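Local coordinates for F-actin-capping protein subunit alpha (Dictyostelium discoideum, PDB 4AKR) that caps the fast-growing barbed ends of actin filaments without needing calcium, blocking subunit exchange there but not severing the filaments, at residues N160-G165 and Y194-N199; F14-P19 and F48-T53; E120-Y125 and N223-I228; T149-T154 and R168-C173; Q189-Y194 and Q201-T206. All blocks are in the same frame, centred on the assembly; numbering follows the deposited sequence.

In the fold
Contacts 1, 4 and 5 belong to one antiparallel sheet: contact 4 pairs strands 145-158 and 163-175, contact 5 pairs 181-194 and 198-213, and contact 1 lies where the loops leave one end of it. Contacts 1 and 5 share Tyr194 and are tied by Ser164 N to His193 O (2.8 Å); Arg168 O to Gln189 N (2.8 Å) links contacts 4 and 5. Contact 3 packs two helices on the sheet, its centre 11 Å from that of contact 4. Contact 2, among the N-terminal helices, has its centre 29 Å from that of contact 3 and touches contact 5 through Pro19 and His193. The partner subunit continues the sheet beyond strand 198-213.

Contact 1 (N160-G165 and Y194-N199); sequences NAFYSG and YFEDGN
Phe162 closes over the turn that follows Tyr194, and its side chain can be traced outward from the backbone. CG stands anti to the carbonyl carbon (chi1 -61°). CB lies over the face of the Phe195 ring, 4.3 Å from its centroid, in a CH-pi contact. CG rests 3.7 Å from Glu196 CB. Beyond it the ring divides its neighbours: CD1 is 3.8 Å from Phe195 CD2, which sits at the edge of the Phe162 ring, while CD2 lies 3.5 Å from Glu196 OE1; farther out, CE2 still meets CD and OE1 of the Glu196 carboxylate. The extended Glu196 chain passes across one face of this ring, its CG 4.3 Å from the centroid in a CH-pi contact. The two phenylalanine planes are nearly perpendicular, 83° apart. Phe195 holds its own ring in the crowded position between backbone N and carbonyl carbon (chi1 48°), which sets one ring face 3.2 Å below Phe162 O. That same oxygen takes an almost straight hydrogen bond from Phe195 N at 2.7 Å, with the donor in the carbonyl plane. Phe162 and Tyr163 both face Lys158 in a G1 beta bulge, from which strand 163-175 sets out. Phe162 O is therefore bonded by Phe195 N while lying over that ring's electron-rich face, a juxtaposition that a basic side chain of the partner subunit, in cation-pi contact with Phe195, would probably ease.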
# COMPACT_ATOMS: atom_id res chain seq x y z
N ASN A 160 8.75 15.39 2.53
CA ASN A 160 9.78 15.86 1.60
C ASN A 160 10.58 14.70 1.04
O ASN A 160 11.19 14.81 -0.02
CB ASN A 160 10.74 16.83 2.30
CG ASN A 160 10.12 18.19 2.52
OD1 ASN A 160 10.70 19.05 3.20
ND2 ASN A 160 8.94 18.42 1.94
N ALA A 161 10.61 13.60 1.78
CA ALA A 161 11.32 12.42 1.33
C ALA A 161 10.30 11.42 0.78
O ALA A 161 10.64 10.28 0.47
CB ALA A 161 12.11 11.83 2.47
N PHE A 162 9.04 11.85 0.70
CA PHE A 162 7.95 11.03 0.18
C PHE A 162 7.67 9.71 0.90
O PHE A 162 7.34 8.72 0.25
CB PHE A 162 8.21 10.71 -1.29
CG PHE A 162 8.27 11.92 -2.16
CD1 PHE A 162 7.10 12.53 -2.61
CD2 PHE A 162 9.50 12.46 -2.52
CE1 PHE A 162 7.15 13.66 -3.41
CE2 PHE A 162 9.56 13.59 -3.33
CZ PHE A 162 8.39 14.19 -3.78
N TYR A 163 7.79 9.67 2.21
CA TYR A 163 7.50 8.43 2.90
C TYR A 163 7.00 8.61 4.31
O TYR A 163 7.20 9.67 4.93
CB TYR A 163 8.73 7.52 2.90
CG TYR A 163 9.80 7.90 3.90
CD1 TYR A 163 9.79 7.38 5.19
CD2 TYR A 163 10.83 8.76 3.55
CE1 TYR A 163 10.77 7.71 6.11
CE2 TYR A 163 11.83 9.10 4.46
CZ TYR A 163 11.79 8.56 5.74
OH TYR A 163 12.78 8.88 6.64
N SER A 164 6.34 7.57 4.81
CA SER A 164 5.82 7.57 6.17
C SER A 164 5.78 6.14 6.66
O SER A 164 5.93 5.20 5.88
CB SER A 164 4.40 8.17 6.22
OG SER A 164 3.45 7.32 5.60
N GLY A 165 5.58 5.98 7.96
CA GLY A 165 5.51 4.65 8.52
C GLY A 165 5.02 4.67 9.95
O GLY A 165 5.01 5.71 10.59
N TYR A 194 5.59 4.72 0.68
CA TYR A 194 6.59 5.44 -0.11
C TYR A 194 5.84 5.96 -1.33
O TYR A 194 5.20 5.19 -2.04
CB TYR A 194 7.70 4.50 -0.55
CG TYR A 194 8.74 5.21 -1.39
CD1 TYR A 194 8.58 5.31 -2.77
CD2 TYR A 194 9.86 5.80 -0.81
CE1 TYR A 194 9.50 5.99 -3.56
CE2 TYR A 194 10.80 6.49 -1.59
CZ TYR A 194 10.61 6.58 -2.97
OH TYR A 194 11.52 7.23 -3.77
N PHE A 195 5.92 7.26 -1.58
CA PHE A 195 5.18 7.80 -2.70
C PHE A 195 5.87 8.78 -3.64
O PHE A 195 5.29 9.80 -4.02
CB PHE A 195 3.87 8.41 -2.17
CG PHE A 195 4.05 9.30 -0.97
CD1 PHE A 195 4.10 8.76 0.31
CD2 PHE A 195 4.15 10.68 -1.12
CE1 PHE A 195 4.26 9.58 1.43
CE2 PHE A 195 4.31 11.52 -0.01
CZ PHE A 195 4.37 10.96 1.27
N GLU A 196 7.10 8.48 -4.04
CA GLU A 196 7.78 9.34 -4.99
C GLU A 196 7.54 8.71 -6.35
O GLU A 196 7.98 7.58 -6.59
CB GLU A 196 9.28 9.43 -4.73
CG GLU A 196 9.99 10.31 -5.76
CD GLU A 196 11.40 10.69 -5.36
OE1 GLU A 196 11.79 10.38 -4.22
OE2 GLU A 196 12.10 11.32 -6.19
N ASP A 197 6.84 9.42 -7.22
CA ASP A 197 6.51 8.92 -8.56
C ASP A 197 5.83 7.57 -8.46
O ASP A 197 6.14 6.65 -9.20
CB ASP A 197 7.77 8.79 -9.42
CG ASP A 197 8.48 10.11 -9.59
OD1 ASP A 197 7.82 11.10 -10.00
OD2 ASP A 197 9.69 10.15 -9.31
N GLY A 198 4.89 7.48 -7.54
CA GLY A 198 4.17 6.24 -7.36
C GLY A 198 3.64 6.13 -5.96
O GLY A 198 3.64 7.10 -5.20
N ASN A 199 3.20 4.93 -5.62
CA ASN A 199 2.64 4.67 -4.31
C ASN A 199 2.87 3.20 -3.97
O ASN A 199 2.23 2.30 -4.52
CB ASN A 199 1.15 5.03 -4.34
CG ASN A 199 0.37 4.52 -3.15
OD1 ASN A 199 0.93 4.16 -2.12
ND2 ASN A 199 -0.94 4.51 -3.28

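Contact 2 (F14-P19 and F48-T53); sequences FLLNAP and FREYNT
Tyr51 holds CG anti to its backbone N (chi1 179°), which throws the phenol from helix 44-55 across to the end of helix 4-16, whereas Leu15 and Leu16 both keep CG anti to the carbonyl carbon and bring their branches round to meet the other helix. The phenol is met along its edge rather than over a face by the backbone of the residues leaving helix 4-16. Ala18 O lies in the ring plane, 3.5 Å from Tyr51 CE1, and Ala18 CB comes to 4.2 Å from the same Tyr51 CE1. At the tip, Tyr51 OH stands 3.0 Å from Pro19 O, within hydrogen-bonding distance, though another acceptor competes for its proton. An alanine in place of Tyr51 would remove the ring and hydroxyl and would probably loosen the packing against the Ala18-Pro19 backbone. Apolar contacts flank the phenol: Leu15 CD1 reaches Phe48 CE1 at 3.9 Å, and Leu16 CD2 presses on Glu50 CG at 3.4 Å, the two chains crossing at about a right angle. Chi1 (171°) puts that CG anti to the backbone N; the chi2 bend turns the carboxylate aside. Phe23, at the start of helix 23-31, stacks on Tyr51 and meets Phe48 edge-to-face. Aromatic and leucine side chains thus join the first and third helices with the second, as in the N-terminal three-helix bundle of capping protein alpha subunits.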
# COMPACT_ATOMS: atom_id res chain seq x y z
N PHE A 14 -12.61 5.89 2.37
CA PHE A 14 -11.36 6.55 2.04
C PHE A 14 -10.70 6.94 3.36
O PHE A 14 -9.57 6.53 3.67
CB PHE A 14 -11.59 7.82 1.20
CG PHE A 14 -12.10 7.55 -0.19
CD1 PHE A 14 -11.96 6.29 -0.77
CD2 PHE A 14 -12.72 8.56 -0.92
CE1 PHE A 14 -12.43 6.05 -2.05
CE2 PHE A 14 -13.19 8.32 -2.19
CZ PHE A 14 -13.05 7.06 -2.77
N LEU A 15 -11.43 7.71 4.16
CA LEU A 15 -10.94 8.18 5.45
C LEU A 15 -10.37 7.07 6.32
O LEU A 15 -9.26 7.19 6.85
CB LEU A 15 -12.06 8.92 6.20
CG LEU A 15 -12.57 10.22 5.55
CD1 LEU A 15 -13.66 10.86 6.42
CD2 LEU A 15 -11.40 11.18 5.37
N LEU A 16 -11.12 5.99 6.48
CA LEU A 16 -10.67 4.88 7.31
C LEU A 16 -9.41 4.21 6.80
O LEU A 16 -8.70 3.56 7.55
CB LEU A 16 -11.78 3.83 7.44
CG LEU A 16 -12.96 4.15 8.36
CD1 LEU A 16 -14.06 3.12 8.16
CD2 LEU A 16 -12.49 4.18 9.81
N ASN A 17 -9.12 4.37 5.51
CA ASN A 17 -7.96 3.73 4.92
C ASN A 17 -6.76 4.63 4.65
O ASN A 17 -5.83 4.23 3.93
CB ASN A 17 -8.38 3.02 3.63
CG ASN A 17 -9.05 1.70 3.91
OD1 ASN A 17 -8.39 0.71 4.22
ND2 ASN A 17 -10.37 1.68 3.83
N ALA A 18 -6.77 5.82 5.22
CA ALA A 18 -5.67 6.75 5.03
C ALA A 18 -4.40 6.18 5.63
O ALA A 18 -4.43 5.54 6.69
CB ALA A 18 -6.00 8.10 5.68
N PRO A 19 -3.26 6.39 4.97
CA PRO A 19 -2.01 5.86 5.52
C PRO A 19 -1.65 6.62 6.79
O PRO A 19 -2.21 7.69 7.07
CB PRO A 19 -1.00 6.09 4.39
CG PRO A 19 -1.54 7.29 3.67
CD PRO A 19 -3.04 7.04 3.66
N PHE A 48 -13.58 9.43 12.47
CA PHE A 48 -12.26 9.89 12.91
C PHE A 48 -11.82 9.14 14.17
O PHE A 48 -10.66 8.75 14.31
CB PHE A 48 -12.29 11.40 13.17
CG PHE A 48 -12.32 12.23 11.92
CD1 PHE A 48 -13.26 12.00 10.93
CD2 PHE A 48 -11.42 13.28 11.75
CE1 PHE A 48 -13.31 12.81 9.78
CE2 PHE A 48 -11.46 14.09 10.62
CZ PHE A 48 -12.41 13.85 9.63
N ARG A 49 -12.76 8.94 15.09
CA ARG A 49 -12.48 8.22 16.33
C ARG A 49 -11.90 6.81 16.06
O ARG A 49 -10.96 6.37 16.73
CB ARG A 49 -13.76 8.12 17.16
CG ARG A 49 -13.72 7.12 18.29
CD ARG A 49 -14.94 7.29 19.18
NE ARG A 49 -15.10 6.17 20.10
CZ ARG A 49 -15.73 5.04 19.80
NH1 ARG A 49 -16.28 4.89 18.60
NH2 ARG A 49 -15.83 4.07 20.70
N GLU A 50 -12.48 6.13 15.07
CA GLU A 50 -12.04 4.78 14.70
C GLU A 50 -10.59 4.80 14.21
O GLU A 50 -9.79 3.94 14.58
CB GLU A 50 -12.97 4.22 13.62
CG GLU A 50 -12.51 2.92 12.97
CD GLU A 50 -12.25 1.80 13.96
OE1 GLU A 50 -12.95 1.75 15.00
OE2 GLU A 50 -11.36 0.96 13.69
N TYR A 51 -10.26 5.79 13.38
CA TYR A 51 -8.90 5.94 12.86
C TYR A 51 -7.93 6.29 13.99
O TYR A 51 -6.95 5.58 14.22
CB TYR A 51 -8.86 7.06 11.82
CG TYR A 51 -7.49 7.31 11.24
CD1 TYR A 51 -7.00 6.54 10.18
CD2 TYR A 51 -6.66 8.29 11.78
CE1 TYR A 51 -5.73 6.75 9.67
CE2 TYR A 51 -5.38 8.51 11.28
CZ TYR A 51 -4.92 7.73 10.22
OH TYR A 51 -3.67 7.97 9.71
N ASN A 52 -8.21 7.39 14.70
CA ASN A 52 -7.34 7.84 15.78
C ASN A 52 -7.00 6.73 16.76
O ASN A 52 -5.83 6.50 17.07
CB ASN A 52 -7.97 9.00 16.55
CG ASN A 52 -8.04 10.27 15.74
OD1 ASN A 52 -7.17 10.55 14.92
ND2 ASN A 52 -9.08 11.06 15.98
N THR A 53 -8.02 6.04 17.25
CA THR A 53 -7.81 4.98 18.23
C THR A 53 -7.14 3.73 17.68
O THR A 53 -6.35 3.11 18.38
CB THR A 53 -9.13 4.60 18.94
OG1 THR A 53 -10.14 4.35 17.95
CG2 THR A 53 -9.59 5.73 19.85

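Contact 3 (E120-Y125 and N223-I228); sequences EEATKY and NAFKAI
Helices 112-129 and 217-248 run in broadly the same direction here, their local axes 35° apart and 10.1 Å at closest approach, with Glu121 and Phe225 facing each other. Phe225 bridges the gap, its ring laid flat against the backbone of the opposite helix. Glu121 C lies over the ring centre and Ala122 N is 3.5 Å above the ring plane nearer the rim, so a peptide group covers this face. Around the ring, Phe225 CD2 touches Glu121 CB at 3.3 Å, Phe225 CZ meets Ala122 CB at 3.4 Å, and Phe225 CD1 faces Tyr125 CB at 3.9 Å. The small side chain of Ala122 lets the ring come close. A serine in place of Phe225 would lose the whole ring and with it, probably, the packing over the Glu121-Ala122 peptide and against Tyr125 CB. Glu121 bends at chi2 (-56°), turning its carboxylate away from the phenylalanine; Lys124 NZ then approaches Glu121 OE2 at 2.7 Å from above the carboxylate plane, a salt bridge within one helix. Tyr125, with CG anti to the backbone N, directs its hydroxyl to Glu232 and to a basic side chain of the partner subunit. Beneath the pair lies the sheet: Ala122 and Phe225 both rest on Val150, Tyr125 on Ile152, and Ile228 packs on Trp171 and Cys173 of strand 163-175.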
# COMPACT_ATOMS: atom_id res chain seq x y z
N GLU A 120 6.93 0.34 34.43
CA GLU A 120 8.36 0.66 34.48
C GLU A 120 9.10 -0.06 33.35
O GLU A 120 10.00 0.50 32.71
CB GLU A 120 9.01 0.22 35.81
CG GLU A 120 8.59 0.98 37.06
CD GLU A 120 9.41 0.57 38.30
OE1 GLU A 120 9.69 -0.64 38.46
OE2 GLU A 120 9.76 1.46 39.11
N GLU A 121 8.74 -1.32 33.13
CA GLU A 121 9.38 -2.11 32.09
C GLU A 121 9.01 -1.67 30.67
O GLU A 121 9.87 -1.62 29.79
CB GLU A 121 9.05 -3.60 32.30
CG GLU A 121 9.53 -4.15 33.64
CD GLU A 121 11.03 -3.94 33.84
OE1 GLU A 121 11.82 -4.36 32.96
OE2 GLU A 121 11.41 -3.36 34.88
N ALA A 122 7.74 -1.36 30.45
CA ALA A 122 7.30 -0.92 29.13
C ALA A 122 8.03 0.37 28.75
O ALA A 122 8.43 0.55 27.60
CB ALA A 122 5.79 -0.70 29.12
N THR A 123 8.20 1.25 29.72
CA THR A 123 8.87 2.52 29.48
C THR A 123 10.32 2.31 29.03
O THR A 123 10.72 2.84 27.99
CB THR A 123 8.83 3.42 30.75
OG1 THR A 123 7.46 3.64 31.13
CG2 THR A 123 9.46 4.76 30.47
N LYS A 124 11.09 1.53 29.79
CA LYS A 124 12.48 1.24 29.43
C LYS A 124 12.58 0.49 28.10
O LYS A 124 13.44 0.78 27.27
CB LYS A 124 13.15 0.41 30.53
CG LYS A 124 13.28 1.14 31.87
CD LYS A 124 13.91 0.26 32.97
CE LYS A 124 12.97 -0.83 33.45
NZ LYS A 124 13.48 -1.57 34.66
N TYR A 125 11.71 -0.49 27.91
CA TYR A 125 11.71 -1.26 26.67
C TYR A 125 11.46 -0.32 25.49
O TYR A 125 12.15 -0.38 24.49
CB TYR A 125 10.63 -2.34 26.72
CG TYR A 125 10.55 -3.17 25.46
CD1 TYR A 125 11.61 -4.00 25.07
CD2 TYR A 125 9.42 -3.12 24.64
CE1 TYR A 125 11.55 -4.74 23.89
CE2 TYR A 125 9.35 -3.86 23.46
CZ TYR A 125 10.41 -4.67 23.09
OH TYR A 125 10.35 -5.38 21.92
N ASN A 223 10.05 -10.47 33.74
CA ASN A 223 10.07 -11.69 32.94
C ASN A 223 9.07 -11.67 31.81
O ASN A 223 9.26 -12.37 30.82
CB ASN A 223 9.86 -12.90 33.85
CG ASN A 223 10.97 -13.03 34.89
OD1 ASN A 223 12.14 -12.88 34.57
ND2 ASN A 223 10.59 -13.28 36.13
N ALA A 224 8.03 -10.86 31.92
CA ALA A 224 7.04 -10.78 30.85
C ALA A 224 7.67 -10.03 29.69
O ALA A 224 7.49 -10.40 28.53
CB ALA A 224 5.79 -10.06 31.33
N PHE A 225 8.43 -8.98 30.01
CA PHE A 225 9.09 -8.18 28.99
C PHE A 225 10.30 -8.86 28.39
O PHE A 225 10.69 -8.55 27.27
CB PHE A 225 9.45 -6.80 29.56
CG PHE A 225 8.34 -5.81 29.41
CD1 PHE A 225 8.21 -5.06 28.25
CD2 PHE A 225 7.35 -5.69 30.39
CE1 PHE A 225 7.12 -4.22 28.05
CE2 PHE A 225 6.26 -4.86 30.21
CZ PHE A 225 6.14 -4.13 29.03
N LYS A 226 10.89 -9.80 29.12
CA LYS A 226 12.02 -10.53 28.57
C LYS A 226 11.44 -11.38 27.44
O LYS A 226 12.00 -11.46 26.35
CB LYS A 226 12.66 -11.43 29.63
CG LYS A 226 13.73 -10.75 30.46
CD LYS A 226 14.49 -11.73 31.33
CE LYS A 226 15.60 -11.03 32.07
NZ LYS A 226 16.26 -11.95 33.04
N ALA A 227 10.29 -11.99 27.71
CA ALA A 227 9.61 -12.83 26.73
C ALA A 227 9.11 -11.99 25.56
O ALA A 227 9.42 -12.30 24.40
CB ALA A 227 8.44 -13.56 27.39
N ILE A 228 8.34 -10.94 25.86
CA ILE A 228 7.81 -10.05 24.83
C ILE A 228 8.92 -9.48 23.94
O ILE A 228 8.77 -9.42 22.72
CB ILE A 228 7.03 -8.87 25.46
CG1 ILE A 228 5.68 -9.36 25.99
CG2 ILE A 228 6.81 -7.76 24.44
CD1 ILE A 228 4.90 -8.29 26.73

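Contact 4 (T149-T154 and R168-C173); sequences TVCIST and RSVWTC
Two flat groups leave this strand pair on opposite faces, and both lead away from strand 149-154. The Trp171 indole lies on the face shared with Val150, Ile152 and Ser169; its NE1 is hydrogen-bonded to Glu232, and Ala231 of helix 217-248 packs against the group. The guanidinium of Arg168 rises on the face of Thr149, Cys151, Ser153, Val170 and Thr172, where its NH1 bonds to Ser54 O. What meets across the strands is therefore the base of each side chain. Val150 CB and Trp171 CB are 4.3 Å apart, Ile152 CB and Ser169 CB 4.1 Å. On the other face Arg168 CG approaches Ser153 OG at 3.8 Å, and Thr149 CG2 lies beside Thr172 OG1 at 4.1 Å, the two threonines pointing the same way. Ser153 OG itself bonds to Met56 O. Four backbone bonds set the register: Val150 N to Trp171 O is the shortest at 2.7 Å and nearly straight (174°), with its return bond from Trp171 N to Val150 O; Ile152 and Ser169 form the second reciprocal pair. This alternation of hydrogen-bonded and non-hydrogen-bonded pairs is that of antiparallel strands; 145-158 and 163-175, consecutive in the chain, form a beta hairpin in the central sheet.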
# COMPACT_ATOMS: atom_id res chain seq x y z
N THR A 149 -2.57 -4.62 29.81
CA THR A 149 -2.46 -4.35 28.38
C THR A 149 -1.37 -3.32 28.07
O THR A 149 -1.42 -2.19 28.56
CB THR A 149 -3.79 -3.84 27.81
OG1 THR A 149 -4.84 -4.76 28.17
CG2 THR A 149 -3.72 -3.75 26.29
N VAL A 150 -0.40 -3.72 27.26
CA VAL A 150 0.71 -2.86 26.87
C VAL A 150 0.58 -2.41 25.41
O VAL A 150 0.54 -3.24 24.49
CB VAL A 150 2.06 -3.58 27.03
CG1 VAL A 150 3.19 -2.61 26.77
CG2 VAL A 150 2.17 -4.18 28.40
N CYS A 151 0.54 -1.10 25.20
CA CYS A 151 0.43 -0.53 23.87
C CYS A 151 1.68 0.28 23.56
O CYS A 151 2.15 1.05 24.39
CB CYS A 151 -0.79 0.39 23.78
SG CYS A 151 -2.39 -0.35 24.18
N ILE A 152 2.21 0.10 22.36
CA ILE A 152 3.38 0.85 21.91
C ILE A 152 3.05 1.36 20.51
O ILE A 152 2.54 0.60 19.68
CB ILE A 152 4.65 -0.02 21.85
CG1 ILE A 152 4.92 -0.64 23.23
CG2 ILE A 152 5.84 0.83 21.39
CD1 ILE A 152 6.27 -1.30 23.38
N SER A 153 3.32 2.63 20.25
CA SER A 153 3.02 3.19 18.94
C SER A 153 4.04 4.24 18.54
O SER A 153 4.29 5.18 19.28
CB SER A 153 1.62 3.80 18.93
OG SER A 153 1.18 4.04 17.60
N THR A 154 4.62 4.07 17.35
CA THR A 154 5.61 5.01 16.87
C THR A 154 5.49 5.18 15.37
O THR A 154 5.34 4.21 14.63
CB THR A 154 7.04 4.54 17.21
OG1 THR A 154 7.98 5.54 16.81
CG2 THR A 154 7.36 3.23 16.49
N ARG A 168 3.00 -0.54 15.38
CA ARG A 168 2.05 -0.67 16.48
C ARG A 168 2.19 -2.05 17.12
O ARG A 168 2.18 -3.06 16.43
CB ARG A 168 0.61 -0.51 15.98
CG ARG A 168 0.19 0.91 15.70
CD ARG A 168 -1.18 0.92 15.04
NE ARG A 168 -1.09 0.48 13.65
CZ ARG A 168 -2.14 0.20 12.88
NH1 ARG A 168 -3.36 0.31 13.36
NH2 ARG A 168 -1.96 -0.18 11.63
N SER A 169 2.34 -2.06 18.44
CA SER A 169 2.44 -3.30 19.21
C SER A 169 1.43 -3.24 20.34
O SER A 169 1.36 -2.24 21.06
CB SER A 169 3.84 -3.48 19.81
OG SER A 169 4.80 -3.82 18.84
N VAL A 170 0.62 -4.29 20.48
CA VAL A 170 -0.36 -4.36 21.56
C VAL A 170 -0.22 -5.74 22.18
O VAL A 170 -0.60 -6.75 21.56
CB VAL A 170 -1.81 -4.16 21.05
CG1 VAL A 170 -2.79 -4.42 22.18
CG2 VAL A 170 -1.99 -2.73 20.53
N TRP A 171 0.35 -5.78 23.38
CA TRP A 171 0.55 -7.03 24.11
C TRP A 171 -0.39 -7.09 25.29
O TRP A 171 -0.39 -6.20 26.15
CB TRP A 171 1.99 -7.17 24.61
CG TRP A 171 2.98 -7.50 23.55
CD1 TRP A 171 3.65 -6.62 22.75
CD2 TRP A 171 3.37 -8.81 23.12
NE1 TRP A 171 4.43 -7.31 21.84
CE2 TRP A 171 4.27 -8.65 22.05
CE3 TRP A 171 3.03 -10.11 23.54
CZ2 TRP A 171 4.84 -9.74 21.39
CZ3 TRP A 171 3.60 -11.19 22.88
CH2 TRP A 171 4.50 -11.00 21.81
N THR A 172 -1.17 -8.15 25.35
CA THR A 172 -2.12 -8.34 26.44
C THR A 172 -1.62 -9.46 27.32
O THR A 172 -1.52 -10.60 26.88
CB THR A 172 -3.48 -8.70 25.87
OG1 THR A 172 -3.90 -7.66 24.98
CG2 THR A 172 -4.49 -8.88 26.99
N CYS A 173 -1.30 -9.12 28.57
CA CYS A 173 -0.76 -10.09 29.51
C CYS A 173 -1.74 -10.45 30.63
O CYS A 173 -2.14 -9.59 31.42
CB CYS A 173 0.52 -9.54 30.12
SG CYS A 173 1.59 -8.73 28.91

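Contact 5 (Q189-Y194 and Q201-T206); sequences QVNVHY and QLNTVT
Strands 181-194 and 198-213 form the last antiparallel hairpin of the central sheet, and Gln201 to Val205 pair on their other side with a strand of the partner subunit, so that one sheet spans the heterodimer. The backbone bonds are best at Val192 and Leu202: Leu202 N gives to Val192 O at 2.8 Å, and Val192 N reaches a lone pair of Leu202 O at 3.0 Å. Farther along, Thr204 N bonds to Val190 O at 2.9 Å, but the return bond from Val190 N to Thr204 O is longer, with the donor 43° out of the carbonyl plane. Apolar contacts occur on both faces: Val192 CB meets Leu202 CB at 3.9 Å on one, and on the other Val205 CG2 lies alongside the extended Gln189 chain, 3.7 Å from Gln189 CG. Thr204 keeps OG1 in the crowded position between backbone N and carbonyl carbon (chi1 72°), where OG1 takes a second, weak bond from Val190 N at 2.9 Å.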
# COMPACT_ATOMS: atom_id res chain seq x y z
N GLN A 189 1.66 -4.66 14.15
CA GLN A 189 1.28 -4.19 12.82
C GLN A 189 2.28 -3.16 12.35
O GLN A 189 2.56 -2.19 13.07
CB GLN A 189 -0.12 -3.56 12.82
CG GLN A 189 -1.26 -4.54 12.70
CD GLN A 189 -2.62 -3.85 12.71
OE1 GLN A 189 -3.06 -3.33 13.74
NE2 GLN A 189 -3.28 -3.83 11.56
N VAL A 190 2.83 -3.36 11.16
CA VAL A 190 3.81 -2.44 10.61
C VAL A 190 3.33 -1.88 9.28
O VAL A 190 2.88 -2.63 8.40
CB VAL A 190 5.17 -3.14 10.40
CG1 VAL A 190 6.23 -2.14 9.98
CG2 VAL A 190 5.58 -3.86 11.68
N ASN A 191 3.44 -0.57 9.12
CA ASN A 191 2.99 0.09 7.91
C ASN A 191 4.03 1.04 7.35
O ASN A 191 4.62 1.82 8.10
CB ASN A 191 1.69 0.85 8.19
CG ASN A 191 0.58 -0.04 8.69
OD1 ASN A 191 -0.12 -0.68 7.90
ND2 ASN A 191 0.43 -0.12 10.00
N VAL A 192 4.27 0.97 6.05
CA VAL A 192 5.21 1.86 5.39
C VAL A 192 4.59 2.30 4.07
O VAL A 192 4.02 1.50 3.35
CB VAL A 192 6.57 1.18 5.12
CG1 VAL A 192 7.49 2.16 4.38
CG2 VAL A 192 7.21 0.76 6.43
N HIS A 193 4.74 3.59 3.79
CA HIS A 193 4.20 4.21 2.59
C HIS A 193 5.28 5.06 1.93
O HIS A 193 5.83 5.99 2.54
CB HIS A 193 3.01 5.10 3.00
CG HIS A 193 2.38 5.85 1.87
ND1 HIS A 193 2.27 5.34 0.59
CD2 HIS A 193 1.76 7.06 1.84
CE1 HIS A 193 1.61 6.20 -0.17
NE2 HIS A 193 1.29 7.25 0.57
N TYR A 194 5.59 4.72 0.68
CA TYR A 194 6.59 5.44 -0.11
C TYR A 194 5.84 5.96 -1.33
O TYR A 194 5.20 5.19 -2.04
CB TYR A 194 7.70 4.50 -0.55
CG TYR A 194 8.74 5.21 -1.39
CD1 TYR A 194 8.58 5.31 -2.77
CD2 TYR A 194 9.86 5.80 -0.81
CE1 TYR A 194 9.50 5.99 -3.56
CE2 TYR A 194 10.80 6.49 -1.59
CZ TYR A 194 10.61 6.58 -2.97
OH TYR A 194 11.52 7.23 -3.77
N GLN A 201 3.30 0.40 -0.70
CA GLN A 201 2.99 0.21 0.71
C GLN A 201 3.32 -1.17 1.25
O GLN A 201 3.12 -2.18 0.59
CB GLN A 201 1.50 0.50 0.95
CG GLN A 201 1.15 1.98 0.99
CD GLN A 201 -0.33 2.23 1.20
OE1 GLN A 201 -0.97 1.59 2.03
NE2 GLN A 201 -0.88 3.17 0.44
N LEU A 202 3.84 -1.19 2.47
CA LEU A 202 4.16 -2.42 3.17
C LEU A 202 3.12 -2.47 4.29
O LEU A 202 2.89 -1.46 4.97
CB LEU A 202 5.57 -2.36 3.78
CG LEU A 202 5.98 -3.49 4.74
CD1 LEU A 202 6.23 -4.77 3.99
CD2 LEU A 202 7.25 -3.08 5.47
N ASN A 203 2.48 -3.62 4.47
CA ASN A 203 1.46 -3.82 5.50
C ASN A 203 1.64 -5.19 6.15
O ASN A 203 1.58 -6.21 5.48
CB ASN A 203 0.05 -3.76 4.88
CG ASN A 203 -0.37 -2.35 4.49
OD1 ASN A 203 -0.66 -1.51 5.35
ND2 ASN A 203 -0.40 -2.08 3.19
N THR A 204 1.88 -5.20 7.46
CA THR A 204 2.07 -6.45 8.17
C THR A 204 1.17 -6.57 9.39
O THR A 204 0.79 -5.57 10.00
CB THR A 204 3.53 -6.62 8.64
OG1 THR A 204 3.81 -5.71 9.72
CG2 THR A 204 4.49 -6.34 7.49
N VAL A 205 0.82 -7.81 9.72
CA VAL A 205 -0.01 -8.14 10.88
C VAL A 205 0.49 -9.48 11.38
O VAL A 205 0.39 -10.49 10.68
CB VAL A 205 -1.50 -8.30 10.52
CG1 VAL A 205 -2.27 -8.80 11.73
CG2 VAL A 205 -2.08 -6.97 10.09
N THR A 206 1.04 -9.47 12.59
CA THR A 206 1.59 -10.67 13.20
C THR A 206 1.01 -10.88 14.60
O THR A 206 0.89 -9.92 15.36
CB THR A 206 3.12 -10.56 13.34
OG1 THR A 206 3.68 -10.11 12.10
CG2 THR A 206 3.73 -11.89 13.70